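Local coordinates for histidine kinase (Caulobacter vibrioides, PDB 6TNE), which is a hybrid histidine kinase (CckA) whose receiver domain probably accepts a phosphoryl group on an aspartate in phosphorelay signalling, at residues L65-R69 / E95-T99; R13-A17 / L28-D32; F5-E9 / V54-G58. One frame throughout, in Å; residues are numbered along the deposited sequence.

How the contacts relate
All three contacts lie around one parallel five-stranded sheet of strand order 2-1-3-4-5, but sample different parts of it. Contact 1 is a surface contact beside edge strand 98-102, held by a Lys-66/Glu-95 salt bridge and a weak Arg-69 hydrogen bond, with one apolar pair. Contact 2, partly buried, ties helix 10-21 to the opposite edge strand 26-30 through a salt bridge and a water. Contact 3, partly buried, joins the end of strand 2-6 and the loop after it to the loop following strand 49-53 through methionine packing and an acidic, hydrated rim. Contacts 2 and 3 touch: Arg-13 NH1 lies 2.8 Å from Glu-7 O, and strands 26-30 and 2-6 are sheet neighbours.

Contact 1: L65-R69 / E95-T99; sequences LKKAR and ETGVT
This is a mainly polar surface contact of the CheY-like receiver fold, joining helix 61-72 to the loop leading into edge strand 98-102. The loop runs extended through Glu-95 and Thr-96, turns at Gly-97 with positive phi (64/28), and enters the strand at Val-98. The closest CA pair is Lys-66 and Glu-95, 9.0 Å apart, so long side chains bridge the gap. Lys-66 (m, m, t, t) carries NZ to 2.3 Å from Glu-95 OE1 (rotamer m, m), a very short salt bridge. Arg-69 (chi1 t, chi2 29°, chi3 135°) directs NH1 to Thr-96 O at 3.0 Å in a weak hydrogen bond, while its NE stays 4.0 Å from Glu-95 OE2, beyond salt-bridge range. Leu-65 (t, p) packs CD2 against Val-98 CG2 at 3.8 Å. The contact lies beside the start of strand 77-81, inner neighbour of 98-102: Leu-65 and Arg-69 touch Val-77, Gly-97 and Thr-99 pair with it through the backbone, and Arg-69 NH2 donates a hydrogen bond to Ala-75 O.

Contact 2: R13-A17 / L28-D32; sequences RSVAA and LEAAD
Helix 13-17 runs almost antiparallel to strand 28-30, at 169° between their directions, with axes 9.9 Å apart and Ala-17 nearest Glu-29 (CA to CA 7.4 Å). The ionic part is a hydrogen-bonded salt bridge from Arg-13 NE to Glu-29 OE1 at 2.8 Å, with an N-H...O angle of 160°; Arg-13 begins t, t and bends at chi3 (67°), and Glu-29 is m, t. Water joins the same corner: it donates to Glu-29 OE1 (2.7 Å) and Ser-14 OG (2.9 Å) and accepts from Arg-13 NH2 (3.1 Å). Ser-14 OG is also bonded to Asp-10 O, Arg-13 NH1 forms a salt bridge with Asp-10 and a hydrogen bond to Glu-7 O, and Glu-29 OE2 pairs with Arg-21. Close packing is supplied by Ala-17 CB against Glu-29 CD (3.7 Å) and Arg-13 CD against Ala-30 O (3.5 Å). The links between helix and strand hold together the first beta-alpha-beta crossover of the CheY-like receiver fold, strand 2-6, helix 10-21 and strand 26-30.

Contact 3: F5-E9 / V54-G58; sequences FVEDE and VIMPG
Met-56, with chi1 m, chi2 t and chi3 m, lays its thioether against the end of strand 2-6, SD meeting Val-6 CG1 at 3.7 Å. Its backbone is extended (-146/149), and the closest CA pair, Asp-8 and Met-56, is 6.0 Å apart. The CA-to-CB bond of Asp-8 points toward loop 54-58 (chi1 p), and Asp-8 OD1 lies 3.6 Å from Met-56 CG, OD2 3.3 Å from Pro-57 CD. A water sits 2.9 Å from both Asp-8 OD2 and Ile-55 O and can donate to either, though it has more acceptors in reach than protons. Glu-7 OE2 accepts from Glu-9 N at 2.9 Å, just before helix 10-21, and OE1 forms a salt bridge with Lys-103. Glu-7 OE2 and Asp-8 OD1 are two acceptors only 3.1 Å apart, and Asp-53 lies close to both. Such a cluster of acidic side chains with a lysine, at the C-terminal end of a parallel sheet, is characteristic of the receiver-domain phosphorylation site, where Asp-53 is probably the phosphoacceptor, as in CheY relatives.

Contact 1: L65-R69 / E95-T99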
# COMPACT_ATOMS: atom_id res chain seq x y z
N LEU A 65 3.17 -8.90 -3.26
CA LEU A 65 2.40 -8.67 -4.48
C LEU A 65 2.19 -9.97 -5.24
O LEU A 65 1.10 -10.24 -5.74
CB LEU A 65 3.11 -7.64 -5.35
CG LEU A 65 2.42 -7.36 -6.67
CD1 LEU A 65 0.96 -6.89 -6.36
CD2 LEU A 65 3.17 -6.34 -7.49
N LYS A 66 3.23 -10.79 -5.35
CA LYS A 66 3.06 -12.05 -6.06
C LYS A 66 1.98 -12.91 -5.41
O LYS A 66 1.18 -13.55 -6.11
CB LYS A 66 4.38 -12.76 -6.08
CG LYS A 66 5.26 -12.28 -7.22
CD LYS A 66 4.65 -12.72 -8.56
CE LYS A 66 5.56 -12.45 -9.77
NZ LYS A 66 4.77 -12.20 -11.02
N LYS A 67 1.93 -12.93 -4.10
CA LYS A 67 0.95 -13.75 -3.40
C LYS A 67 -0.45 -13.14 -3.40
O LYS A 67 -1.45 -13.87 -3.36
CB LYS A 67 1.41 -13.99 -1.98
CG LYS A 67 2.65 -14.82 -1.89
CD LYS A 67 3.07 -15.00 -0.45
CE LYS A 67 4.34 -15.80 -0.30
NZ LYS A 67 4.16 -17.19 -0.80
N ALA A 68 -0.53 -11.81 -3.46
CA ALA A 68 -1.78 -11.11 -3.24
C ALA A 68 -2.39 -10.56 -4.52
O ALA A 68 -3.51 -10.12 -4.48
CB ALA A 68 -1.57 -9.93 -2.27
N ARG A 69 -1.67 -10.62 -5.64
CA ARG A 69 -2.14 -9.97 -6.86
C ARG A 69 -3.51 -10.46 -7.28
O ARG A 69 -4.34 -9.65 -7.70
CB ARG A 69 -1.11 -10.22 -7.98
CG ARG A 69 -1.25 -9.37 -9.24
CD ARG A 69 -1.85 -8.04 -8.92
NE ARG A 69 -1.17 -6.90 -9.55
CZ ARG A 69 -1.73 -5.71 -9.58
NH1 ARG A 69 -1.11 -4.67 -10.16
NH2 ARG A 69 -2.93 -5.56 -9.02
N GLU A 95 4.66 -7.50 -14.36
CA GLU A 95 3.61 -6.93 -13.49
C GLU A 95 3.26 -5.48 -13.85
O GLU A 95 4.09 -4.54 -13.72
CB GLU A 95 3.96 -7.05 -12.00
CG GLU A 95 4.23 -8.46 -11.47
CD GLU A 95 2.98 -9.30 -11.32
OE1 GLU A 95 3.12 -10.53 -11.09
OE2 GLU A 95 1.87 -8.73 -11.43
N THR A 96 2.00 -5.31 -14.24
CA THR A 96 1.45 -4.04 -14.68
C THR A 96 0.95 -3.21 -13.48
O THR A 96 0.68 -3.74 -12.40
CB THR A 96 0.33 -4.31 -15.71
OG1 THR A 96 -0.90 -4.64 -15.06
CG2 THR A 96 0.71 -5.48 -16.62
N GLY A 97 0.80 -1.92 -13.70
CA GLY A 97 0.31 -1.05 -12.65
C GLY A 97 1.20 -0.91 -11.44
O GLY A 97 0.66 -0.62 -10.36
N VAL A 98 2.55 -1.07 -11.56
CA VAL A 98 3.49 -1.02 -10.41
C VAL A 98 4.34 0.25 -10.45
O VAL A 98 5.00 0.56 -11.46
CB VAL A 98 4.38 -2.26 -10.37
CG1 VAL A 98 5.47 -2.08 -9.41
CG2 VAL A 98 3.58 -3.48 -9.98
N THR A 99 4.27 1.03 -9.38
CA THR A 99 4.99 2.29 -9.27
C THR A 99 5.88 2.26 -8.03
O THR A 99 5.76 1.36 -7.17
CB THR A 99 4.02 3.49 -9.21
OG1 THR A 99 3.21 3.40 -8.04
CG2 THR A 99 3.14 3.60 -10.45

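Contact 2: R13-A17 / L28-D32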
# COMPACT_ATOMS: atom_id res chain seq x y z
N ARG A 13 3.82 4.55 9.02
CA ARG A 13 2.55 4.08 8.51
C ARG A 13 1.40 4.90 9.06
O ARG A 13 0.46 5.27 8.33
CB ARG A 13 2.37 2.62 8.89
CG ARG A 13 1.16 2.02 8.23
CD ARG A 13 0.89 0.60 8.77
NE ARG A 13 0.50 0.62 10.17
CZ ARG A 13 1.20 0.15 11.19
NH1 ARG A 13 2.38 -0.47 11.02
NH2 ARG A 13 0.74 0.33 12.41
N SER A 14 1.43 5.18 10.37
CA SER A 14 0.29 5.85 11.01
C SER A 14 0.14 7.27 10.51
O SER A 14 -0.99 7.73 10.31
CB SER A 14 0.48 5.89 12.53
OG SER A 14 0.57 4.61 13.10
N VAL A 15 1.25 7.99 10.35
CA VAL A 15 1.16 9.35 9.82
C VAL A 15 0.51 9.33 8.44
O VAL A 15 -0.43 10.07 8.16
CB VAL A 15 2.55 10.01 9.79
CG1 VAL A 15 2.55 11.28 8.93
CG2 VAL A 15 3.07 10.27 11.19
N ALA A 16 1.05 8.49 7.55
CA ALA A 16 0.55 8.46 6.18
C ALA A 16 -0.90 8.02 6.14
O ALA A 16 -1.72 8.59 5.39
CB ALA A 16 1.44 7.55 5.31
N ALA A 17 -1.25 7.01 6.94
CA ALA A 17 -2.64 6.53 6.96
C ALA A 17 -3.59 7.64 7.42
O ALA A 17 -4.66 7.84 6.85
CB ALA A 17 -2.78 5.30 7.87
N LEU A 28 -6.66 0.59 5.17
CA LEU A 28 -6.51 -0.64 5.93
C LEU A 28 -5.02 -0.80 6.15
O LEU A 28 -4.25 -0.97 5.20
CB LEU A 28 -7.02 -1.81 5.10
CG LEU A 28 -8.50 -1.74 4.68
CD1 LEU A 28 -8.94 -2.98 3.94
CD2 LEU A 28 -9.39 -1.55 5.89
N GLU A 29 -4.60 -0.81 7.39
CA GLU A 29 -3.18 -0.85 7.71
C GLU A 29 -2.72 -2.27 8.00
O GLU A 29 -3.45 -3.04 8.65
CB GLU A 29 -2.91 -0.01 8.95
CG GLU A 29 -3.06 1.49 8.70
CD GLU A 29 -2.86 2.28 9.99
OE1 GLU A 29 -1.72 2.29 10.52
OE2 GLU A 29 -3.84 2.89 10.47
N ALA A 30 -1.50 -2.58 7.58
CA ALA A 30 -0.88 -3.85 7.92
C ALA A 30 0.58 -3.56 8.25
O ALA A 30 1.20 -2.68 7.64
CB ALA A 30 -0.98 -4.82 6.74
N ALA A 31 1.16 -4.33 9.18
CA ALA A 31 2.54 -4.15 9.56
C ALA A 31 3.47 -5.15 8.90
O ALA A 31 4.68 -5.02 9.04
CB ALA A 31 2.71 -4.26 11.08
N ASP A 32 2.93 -6.12 8.18
CA ASP A 32 3.78 -7.11 7.53
C ASP A 32 2.98 -7.79 6.43
O ASP A 32 1.75 -7.61 6.31
CB ASP A 32 4.40 -8.14 8.46
CG ASP A 32 3.42 -8.87 9.24
OD1 ASP A 32 2.41 -9.36 8.75
OD2 ASP A 32 3.64 -9.00 10.43
O HOH W 1 -1.38 2.50 13.21

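Contact 3: F5-E9 / V54-G58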
# COMPACT_ATOMS: atom_id res chain seq x y z
N PHE A 5 -2.38 -0.41 3.10
CA PHE A 5 -1.11 0.27 3.34
C PHE A 5 -0.29 -0.63 4.25
O PHE A 5 -0.65 -0.82 5.42
CB PHE A 5 -1.36 1.64 3.99
CG PHE A 5 -0.21 2.60 3.87
CD1 PHE A 5 1.06 2.30 4.31
CD2 PHE A 5 -0.38 3.81 3.23
CE1 PHE A 5 2.11 3.21 4.15
CE2 PHE A 5 0.66 4.74 3.08
CZ PHE A 5 1.93 4.44 3.55
N VAL A 6 0.80 -1.17 3.73
CA VAL A 6 1.63 -2.16 4.40
C VAL A 6 2.98 -1.52 4.71
O VAL A 6 3.72 -1.16 3.79
CB VAL A 6 1.79 -3.41 3.54
CG1 VAL A 6 2.46 -4.52 4.35
CG2 VAL A 6 0.46 -3.84 2.92
N GLU A 7 3.30 -1.37 5.99
CA GLU A 7 4.52 -0.69 6.42
C GLU A 7 4.78 -1.14 7.85
O GLU A 7 3.91 -1.03 8.71
CB GLU A 7 4.32 0.83 6.30
CG GLU A 7 5.37 1.69 7.00
CD GLU A 7 6.74 1.44 6.48
OE1 GLU A 7 7.03 1.89 5.37
OE2 GLU A 7 7.55 0.78 7.14
N ASP A 8 5.99 -1.67 8.09
CA ASP A 8 6.33 -2.17 9.42
C ASP A 8 6.62 -1.07 10.41
O ASP A 8 6.54 -1.30 11.63
CB ASP A 8 7.50 -3.13 9.37
CG ASP A 8 8.72 -2.51 8.79
OD1 ASP A 8 8.66 -2.03 7.66
OD2 ASP A 8 9.77 -2.53 9.47
N GLU A 9 7.09 0.10 9.95
CA GLU A 9 7.44 1.18 10.86
C GLU A 9 6.16 1.90 11.26
O GLU A 9 5.56 2.63 10.46
CB GLU A 9 8.37 2.13 10.16
CG GLU A 9 9.10 3.07 11.09
CD GLU A 9 10.28 3.70 10.40
OE1 GLU A 9 10.75 3.13 9.39
OE2 GLU A 9 10.72 4.79 10.86
N VAL A 54 9.03 -2.02 0.71
CA VAL A 54 9.73 -3.10 0.02
C VAL A 54 10.34 -4.08 1.01
O VAL A 54 10.08 -5.29 0.93
CB VAL A 54 10.76 -2.52 -0.99
CG1 VAL A 54 11.59 -3.65 -1.62
CG2 VAL A 54 10.01 -1.71 -2.04
N ILE A 55 11.17 -3.58 1.92
CA ILE A 55 11.90 -4.44 2.85
C ILE A 55 11.20 -4.35 4.20
O ILE A 55 11.01 -3.25 4.75
CB ILE A 55 13.35 -3.97 3.00
CG1 ILE A 55 14.05 -4.00 1.63
CG2 ILE A 55 14.05 -4.81 4.05
CD1 ILE A 55 13.86 -5.31 0.84
N MET A 56 10.71 -5.48 4.71
CA MET A 56 9.96 -5.55 5.97
C MET A 56 10.31 -6.86 6.63
O MET A 56 10.59 -7.84 5.93
CB MET A 56 8.45 -5.58 5.70
CG MET A 56 7.91 -4.32 5.03
SD MET A 56 6.15 -4.43 4.77
CE MET A 56 6.02 -5.56 3.38
N PRO A 57 10.29 -6.93 7.96
CA PRO A 57 10.40 -8.25 8.61
C PRO A 57 9.35 -9.18 8.00
O PRO A 57 8.17 -8.79 7.83
CB PRO A 57 10.13 -7.95 10.08
CG PRO A 57 10.53 -6.48 10.27
CD PRO A 57 10.15 -5.81 8.94
N GLY A 58 9.76 -10.42 7.65
CA GLY A 58 8.89 -11.30 6.90
C GLY A 58 9.09 -11.15 5.40
O GLY A 58 10.14 -10.70 4.94
O HOH W 2 11.59 -2.04 7.27